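Local atomic coordinates of endoglucanase 1 (Humicola insolens, PDB entry 6YP1), a protein that cleaves internal beta-1,4-glucosidic bonds in cellulose, lichenin and cereal beta-D-glucans as a secreted family 7 glycoside hydrolase. Residues Val32-His38 and Ala165-Tyr171; Arg117-Met121 and Met151-Gly155. One frame throughout, in Å; residues are numbered along the deposited sequence.

Interaction 1 (Val32-His38 and Ala165-Tyr171); sequences VLDSLSH and AYYGTGY. With SO4 (sulfate ion), chain N.
Near the active site of this family 7 beta-sandwich (concanavalin clan), where the side chain of Y171 is about 5 Å from that of the nucleophile E197, the end of strand 23-33 meets the loop between strands 143-149 and 177-178. Beyond V32 and L33 the chain leaves extended conformation at D34 (phi/psi -52/144) and makes a 3-10 turn over S35-L36-S37. D34 (chi1 t) closes an Asx turn, with L36 N donating to D34 OD2 at 3.0 Å, while H38 (chi1 m) donates from ND1 to D34 O at 2.9 Å and pairs through NE2 with E8. In segment 165-171, a 3-10 turn ends at Y167 and G168 N bonds A165 O (2.9 Å). Register is set by S35 and G168, CA atoms 4.5 Å apart: S35 N donates to G168 O at 3.0 Å (147°), and S35 CA approaches Y167 O at 3.1 Å. G168 has phi/psi 78/27, and a CB here would sit 2.1 Å from L33 O. V32 CG2 lies 3.4 Å from Y166 O. Water 1 donates to D34 OD1 and G168 O (both 2.8 Å) and accepts from S35 OG (2.9 Å) and Y171 N (3.2 Å). Y110 OH also bonds D34 OD1. Backbone polarity and this shared water thus join the segments, with V32 adding apolar cover.

Interaction 2 (Arg117-Met121 and Met151-Gly155); sequences RRYEM and MHPTG. With SO4 (sulfate ion), chain C; SO4 (sulfate ion), chain N.
R118 lays one face of its guanidinium over P153, CZ to CB 3.5 Å, its chi1 to chi3 all t. P153 is the second residue of a type I beta turn, H152-G155, closed by G155 N to H152 O at 2.9 Å; T154 N also reaches H152 ND1 (3.1 Å). This turn, after strand 143-149 of the family 7 beta-sandwich, packs on the irregular segment 117-121. CA pairs R118-T154 (4.6 Å) and Y119-P153 (5.2 Å) set the register around the one hydrogen bond between the segments, Y119 N to P153 O, 2.8 Å and 158°; R118 CA lies 3.3 Å from the same oxygen. Y119 (chi1 m) points toward the turn, its CE2 3.8 Å from M151 CE and its CD2 3.3 Å from H152 O. M121, m at all three chi angles, brings SD to 3.8 Å from P153 CB. V341 of strand 340-347 backs Y119, M121 and M151. On the solvent side, R118 NH2 donates to O2 of a sulfate ion (chain C), probably from the crystallisation liquor, at 2.6 Å.

Interaction 2 is nested along the chain inside the loop closed by interaction 1, and the two centres lie 11 Å apart. Two probable hydrogen bonds join them: Y119 OH to T169 O and T169 OG1 to G155 O, both 2.7 Å. Packing adds G170 O to M151 CG at 3.3 Å. Sulfate N touches both contacts, through Y166 and R117. Interaction 1 comes nearer to the nucleophile E197, through Y171, whose side chain is about 5 Å from that of E197 and about 9 Å from that of the proton donor E202; the side chain of M151 in interaction 2 is about 9 Å from that of E197. A glycerol about 4 Å from the Y171 side chain, probably from the crystallisation liquor, is consistent with a pocket there.

Interaction 1 (Val32-His38 and Ala165-Tyr171)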
loop_
_atom_site.group_PDB
_atom_site.type_symbol
_atom_site.label_atom_id
_atom_site.label_comp_id
_atom_site.label_asym_id
_atom_site.label_seq_id
_atom_site.Cartn_x
_atom_site.Cartn_y
_atom_site.Cartn_z
ATOM N N VAL A 32 0.960 -12.707 -2.349
ATOM C CA VAL A 32 -0.000 -13.306 -1.404
ATOM C C VAL A 32 -1.104 -12.309 -1.064
ATOM O O VAL A 32 -0.862 -11.142 -0.797
ATOM C CB VAL A 32 0.687 -13.848 -0.140
ATOM C CG1 VAL A 32 1.329 -12.761 0.707
ATOM C CG2 VAL A 32 -0.226 -14.694 0.688
ATOM N N LEU A 33 -2.348 -12.811 -1.080
ATOM C CA LEU A 33 -3.495 -12.022 -0.656
ATOM C C LEU A 33 -3.511 -11.864 0.857
ATOM O O LEU A 33 -3.058 -12.737 1.602
ATOM C CB LEU A 33 -4.772 -12.742 -1.143
ATOM C CG LEU A 33 -5.185 -12.362 -2.568
ATOM C CD1 LEU A 33 -6.023 -13.418 -3.190
ATOM C CD2 LEU A 33 -5.936 -10.951 -2.521
ATOM N N ASP A 34 -4.115 -10.772 1.328
ATOM C CA ASP A 34 -4.254 -10.612 2.784
ATOM C C ASP A 34 -4.899 -11.873 3.370
ATOM O O ASP A 34 -5.868 -12.433 2.825
ATOM C CB ASP A 34 -5.134 -9.421 3.106
ATOM C CG ASP A 34 -5.169 -9.198 4.583
ATOM O OD1 ASP A 34 -4.113 -8.853 5.170
ATOM O OD2 ASP A 34 -6.228 -9.420 5.235
ATOM N N SER A 35 -4.444 -12.221 4.585
ATOM C CA SER A 35 -4.981 -13.400 5.271
ATOM C C SER A 35 -6.498 -13.383 5.353
ATOM O O SER A 35 -7.147 -14.402 5.135
ATOM C CB SER A 35 -4.383 -13.497 6.663
ATOM O OG SER A 35 -4.689 -12.392 7.493
ATOM N N LEU A 36 -7.079 -12.237 5.730
ATOM C CA LEU A 36 -8.522 -12.169 6.004
ATOM C C LEU A 36 -9.360 -12.074 4.723
ATOM O O LEU A 36 -10.592 -12.057 4.833
ATOM C CB LEU A 36 -8.807 -11.046 7.023
ATOM C CG LEU A 36 -8.098 -11.265 8.366
ATOM C CD1 LEU A 36 -8.495 -10.164 9.341
ATOM C CD2 LEU A 36 -8.354 -12.654 8.964
ATOM N N SER A 37 -8.711 -12.041 3.589
ATOM C CA SER A 37 -9.380 -12.206 2.283
ATOM C C SER A 37 -9.430 -13.662 1.859
ATOM O O SER A 37 -10.134 -13.976 0.892
ATOM C CB SER A 37 -8.708 -11.329 1.272
ATOM O OG SER A 37 -8.672 -9.979 1.643
ATOM N N HIS A 38 -8.666 -14.513 2.525
ATOM C CA HIS A 38 -8.841 -15.961 2.277
ATOM C C HIS A 38 -10.155 -16.414 2.883
ATOM O O HIS A 38 -10.621 -15.830 3.858
ATOM C CB HIS A 38 -7.687 -16.741 2.912
ATOM C CG HIS A 38 -6.337 -16.528 2.276
ATOM N ND1 HIS A 38 -5.658 -15.292 2.274
ATOM C CD2 HIS A 38 -5.542 -17.368 1.598
ATOM C CE1 HIS A 38 -4.507 -15.435 1.626
ATOM N NE2 HIS A 38 -4.418 -16.685 1.200
ATOM N N ALA A 165 3.338 -15.567 6.892
ATOM C CA ALA A 165 3.428 -14.775 5.650
ATOM C C ALA A 165 2.938 -15.598 4.443
ATOM O O ALA A 165 2.405 -14.990 3.505
ATOM C CB ALA A 165 4.839 -14.268 5.437
ATOM N N TYR A 166 3.084 -16.922 4.481
ATOM C CA TYR A 166 2.607 -17.755 3.368
ATOM C C TYR A 166 1.103 -17.542 3.155
ATOM O O TYR A 166 0.617 -17.751 2.030
ATOM C CB TYR A 166 2.936 -19.209 3.716
ATOM C CG TYR A 166 2.672 -20.243 2.650
ATOM C CD1 TYR A 166 1.440 -20.848 2.496
ATOM C CD2 TYR A 166 3.683 -20.709 1.846
ATOM C CE1 TYR A 166 1.200 -21.860 1.599
ATOM C CE2 TYR A 166 3.461 -21.728 0.916
ATOM C CZ TYR A 166 2.199 -22.311 0.820
ATOM O OH TYR A 166 1.940 -23.331 -0.092
ATOM N N TYR A 167 0.366 -17.194 4.195
ATOM C CA TYR A 167 -1.064 -16.889 4.107
ATOM C C TYR A 167 -1.365 -15.396 4.259
ATOM O O TYR A 167 -2.532 -15.028 4.408
ATOM C CB TYR A 167 -1.869 -17.697 5.136
ATOM C CG TYR A 167 -1.948 -19.169 4.822
ATOM C CD1 TYR A 167 -0.979 -20.063 5.231
ATOM C CD2 TYR A 167 -2.998 -19.689 4.099
ATOM C CE1 TYR A 167 -1.051 -21.401 4.945
ATOM C CE2 TYR A 167 -3.075 -21.048 3.793
ATOM C CZ TYR A 167 -2.090 -21.900 4.202
ATOM O OH TYR A 167 -2.118 -23.238 3.889
ATOM N N GLY A 168 -0.345 -14.524 4.244
ATOM C CA GLY A 168 -0.640 -13.112 4.261
ATOM C C GLY A 168 -1.017 -12.557 5.600
ATOM O O GLY A 168 -1.754 -11.547 5.646
ATOM N N THR A 169 -0.570 -13.134 6.719
ATOM C CA THR A 169 -0.882 -12.642 8.052
ATOM C C THR A 169 -0.057 -11.411 8.410
ATOM O O THR A 169 1.014 -11.166 7.855
ATOM C CB THR A 169 -0.746 -13.726 9.132
ATOM O OG1 THR A 169 0.623 -14.092 9.297
ATOM C CG2 THR A 169 -1.560 -14.965 8.837
ATOM N N GLY A 170 -0.543 -10.677 9.428
ATOM C CA GLY A 170 0.254 -9.618 10.018
ATOM C C GLY A 170 0.051 -8.207 9.492
ATOM O O GLY A 170 0.834 -7.320 9.828
ATOM N N TYR A 171 -0.975 -7.955 8.691
ATOM C CA TYR A 171 -1.195 -6.608 8.149
ATOM C C TYR A 171 -1.360 -5.584 9.262
ATOM O O TYR A 171 -2.046 -5.817 10.279
ATOM C CB TYR A 171 -2.411 -6.586 7.228
ATOM C CG TYR A 171 -2.596 -5.233 6.570
ATOM C CD1 TYR A 171 -1.694 -4.795 5.632
ATOM C CD2 TYR A 171 -3.598 -4.384 6.971
ATOM C CE1 TYR A 171 -1.833 -3.544 5.055
ATOM C CE2 TYR A 171 -3.768 -3.129 6.396
ATOM C CZ TYR A 171 -2.854 -2.701 5.439
ATOM O OH TYR A 171 -2.962 -1.457 4.861
HETATM S S SO4 N . 5.023 -24.563 -1.982
HETATM O O1 SO4 N . 4.790 -25.969 -2.001
HETATM O O2 SO4 N . 5.719 -24.277 -3.256
HETATM O O3 SO4 N . 3.758 -23.839 -1.877
HETATM O O4 SO4 N . 5.885 -24.259 -0.919
HETATM O O HOH W 1 -3.079 -9.981 7.481
#

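Interaction 2 (Arg117-Met121 and Met151-Gly155)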
loop_
_atom_site.group_PDB
_atom_site.type_symbol
_atom_site.label_atom_id
_atom_site.label_comp_id
_atom_site.label_asym_id
_atom_site.label_seq_id
_atom_site.Cartn_x
_atom_site.Cartn_y
_atom_site.Cartn_z
ATOM N N ARG A 117 7.729 -17.957 2.351
ATOM C CA ARG A 117 7.498 -18.092 3.791
ATOM C C ARG A 117 7.946 -16.888 4.555
ATOM O O ARG A 117 7.808 -16.861 5.792
ATOM C CB ARG A 117 8.114 -19.393 4.283
ATOM C CG ARG A 117 7.337 -20.597 3.698
ATOM C CD ARG A 117 8.051 -21.888 3.689
ATOM N NE ARG A 117 7.222 -23.039 3.305
ATOM C CZ ARG A 117 6.811 -23.354 2.063
ATOM N NH1 ARG A 117 7.162 -22.628 1.022
ATOM N NH2 ARG A 117 6.083 -24.440 1.866
ATOM N N ARG A 118 8.396 -15.848 3.878
ATOM C CA ARG A 118 8.824 -14.602 4.538
ATOM C C ARG A 118 8.555 -13.489 3.531
ATOM O O ARG A 118 8.771 -13.696 2.322
ATOM C CB ARG A 118 10.293 -14.683 4.895
ATOM C CG ARG A 118 10.856 -13.643 5.805
ATOM C CD ARG A 118 12.214 -14.095 6.297
ATOM N NE ARG A 118 12.670 -13.347 7.530
ATOM C CZ ARG A 118 13.243 -12.204 7.402
ATOM N NH1 ARG A 118 13.407 -11.745 6.184
ATOM N NH2 ARG A 118 13.743 -11.482 8.383
ATOM N N TYR A 119 8.065 -12.355 3.994
ATOM C CA TYR A 119 7.910 -11.226 3.094
ATOM C C TYR A 119 9.269 -10.778 2.622
ATOM O O TYR A 119 10.275 -10.866 3.339
ATOM C CB TYR A 119 7.190 -10.073 3.832
ATOM C CG TYR A 119 5.782 -10.412 4.234
ATOM C CD1 TYR A 119 4.818 -10.798 3.311
ATOM C CD2 TYR A 119 5.364 -10.392 5.574
ATOM C CE1 TYR A 119 3.543 -11.137 3.657
ATOM C CE2 TYR A 119 4.064 -10.713 5.936
ATOM C CZ TYR A 119 3.156 -11.108 4.992
ATOM O OH TYR A 119 1.867 -11.453 5.302
ATOM N N GLU A 120 9.303 -10.239 1.401
ATOM C CA GLU A 120 10.501 -9.544 0.878
ATOM C C GLU A 120 10.682 -8.246 1.636
ATOM O O GLU A 120 9.849 -7.348 1.511
ATOM C CB GLU A 120 10.340 -9.278 -0.602
ATOM C CG GLU A 120 11.616 -8.731 -1.238
ATOM C CD GLU A 120 12.715 -9.750 -1.353
ATOM O OE1 GLU A 120 12.504 -10.803 -1.896
ATOM O OE2 GLU A 120 13.813 -9.454 -0.857
ATOM N N MET A 121 11.660 -8.161 2.477
ATOM C CA MET A 121 11.817 -6.962 3.348
ATOM C C MET A 121 12.649 -5.933 2.609
ATOM O O MET A 121 13.807 -6.179 2.212
ATOM C CB MET A 121 12.478 -7.361 4.663
ATOM C CG MET A 121 11.700 -8.369 5.478
ATOM S SD MET A 121 9.966 -7.956 5.764
ATOM C CE MET A 121 10.104 -6.439 6.765
ATOM N N MET A 151 5.184 -4.422 8.758
ATOM C CA MET A 151 4.705 -5.760 9.148
ATOM C C MET A 151 5.907 -6.636 9.521
ATOM O O MET A 151 7.045 -6.417 9.055
ATOM C CB MET A 151 3.973 -6.360 7.956
ATOM C CG MET A 151 2.674 -5.639 7.629
ATOM S SD MET A 151 2.001 -5.939 5.989
ATOM C CE MET A 151 1.801 -7.701 5.978
ATOM N N HIS A 152 5.628 -7.651 10.323
ATOM C CA HIS A 152 6.645 -8.598 10.737
ATOM C C HIS A 152 7.050 -9.494 9.558
ATOM O O HIS A 152 6.195 -9.929 8.786
ATOM C CB HIS A 152 6.065 -9.455 11.882
ATOM C CG HIS A 152 7.040 -10.393 12.476
ATOM N ND1 HIS A 152 7.340 -11.603 11.888
ATOM C CD2 HIS A 152 7.854 -10.249 13.585
ATOM C CE1 HIS A 152 8.293 -12.143 12.659
ATOM N NE2 HIS A 152 8.618 -11.344 13.676
ATOM N N PRO A 153 8.347 -9.833 9.424
ATOM C CA PRO A 153 8.787 -10.539 8.212
ATOM C C PRO A 153 8.131 -11.894 7.960
ATOM O O PRO A 153 7.996 -12.281 6.804
ATOM C CB PRO A 153 10.291 -10.656 8.364
ATOM C CG PRO A 153 10.684 -9.511 9.254
ATOM C CD PRO A 153 9.498 -9.404 10.231
ATOM N N THR A 154 7.830 -12.633 9.014
ATOM C CA THR A 154 7.149 -13.933 8.817
ATOM C C THR A 154 5.642 -13.804 9.025
ATOM O O THR A 154 4.959 -14.830 9.201
ATOM C CB THR A 154 7.732 -15.030 9.718
ATOM O OG1 THR A 154 7.359 -14.708 11.059
ATOM C CG2 THR A 154 9.206 -15.205 9.542
ATOM N N GLY A 155 5.120 -12.582 9.018
ATOM C CA GLY A 155 3.742 -12.395 9.371
ATOM C C GLY A 155 3.482 -12.770 10.831
ATOM O O GLY A 155 2.336 -13.061 11.179
HETATM S S SO4 C . 15.332 -8.353 7.694
HETATM O O1 SO4 C . 15.129 -9.046 6.450
HETATM O O2 SO4 C . 14.542 -9.009 8.744
HETATM O O3 SO4 C . 16.738 -8.391 7.967
HETATM O O4 SO4 C . 14.773 -6.978 7.586
HETATM S S SO4 N . 5.023 -24.563 -1.982
HETATM O O1 SO4 N . 4.790 -25.969 -2.001
HETATM O O2 SO4 N . 5.719 -24.277 -3.256
HETATM O O3 SO4 N . 3.758 -23.839 -1.877
HETATM O O4 SO4 N . 5.885 -24.259 -0.919
#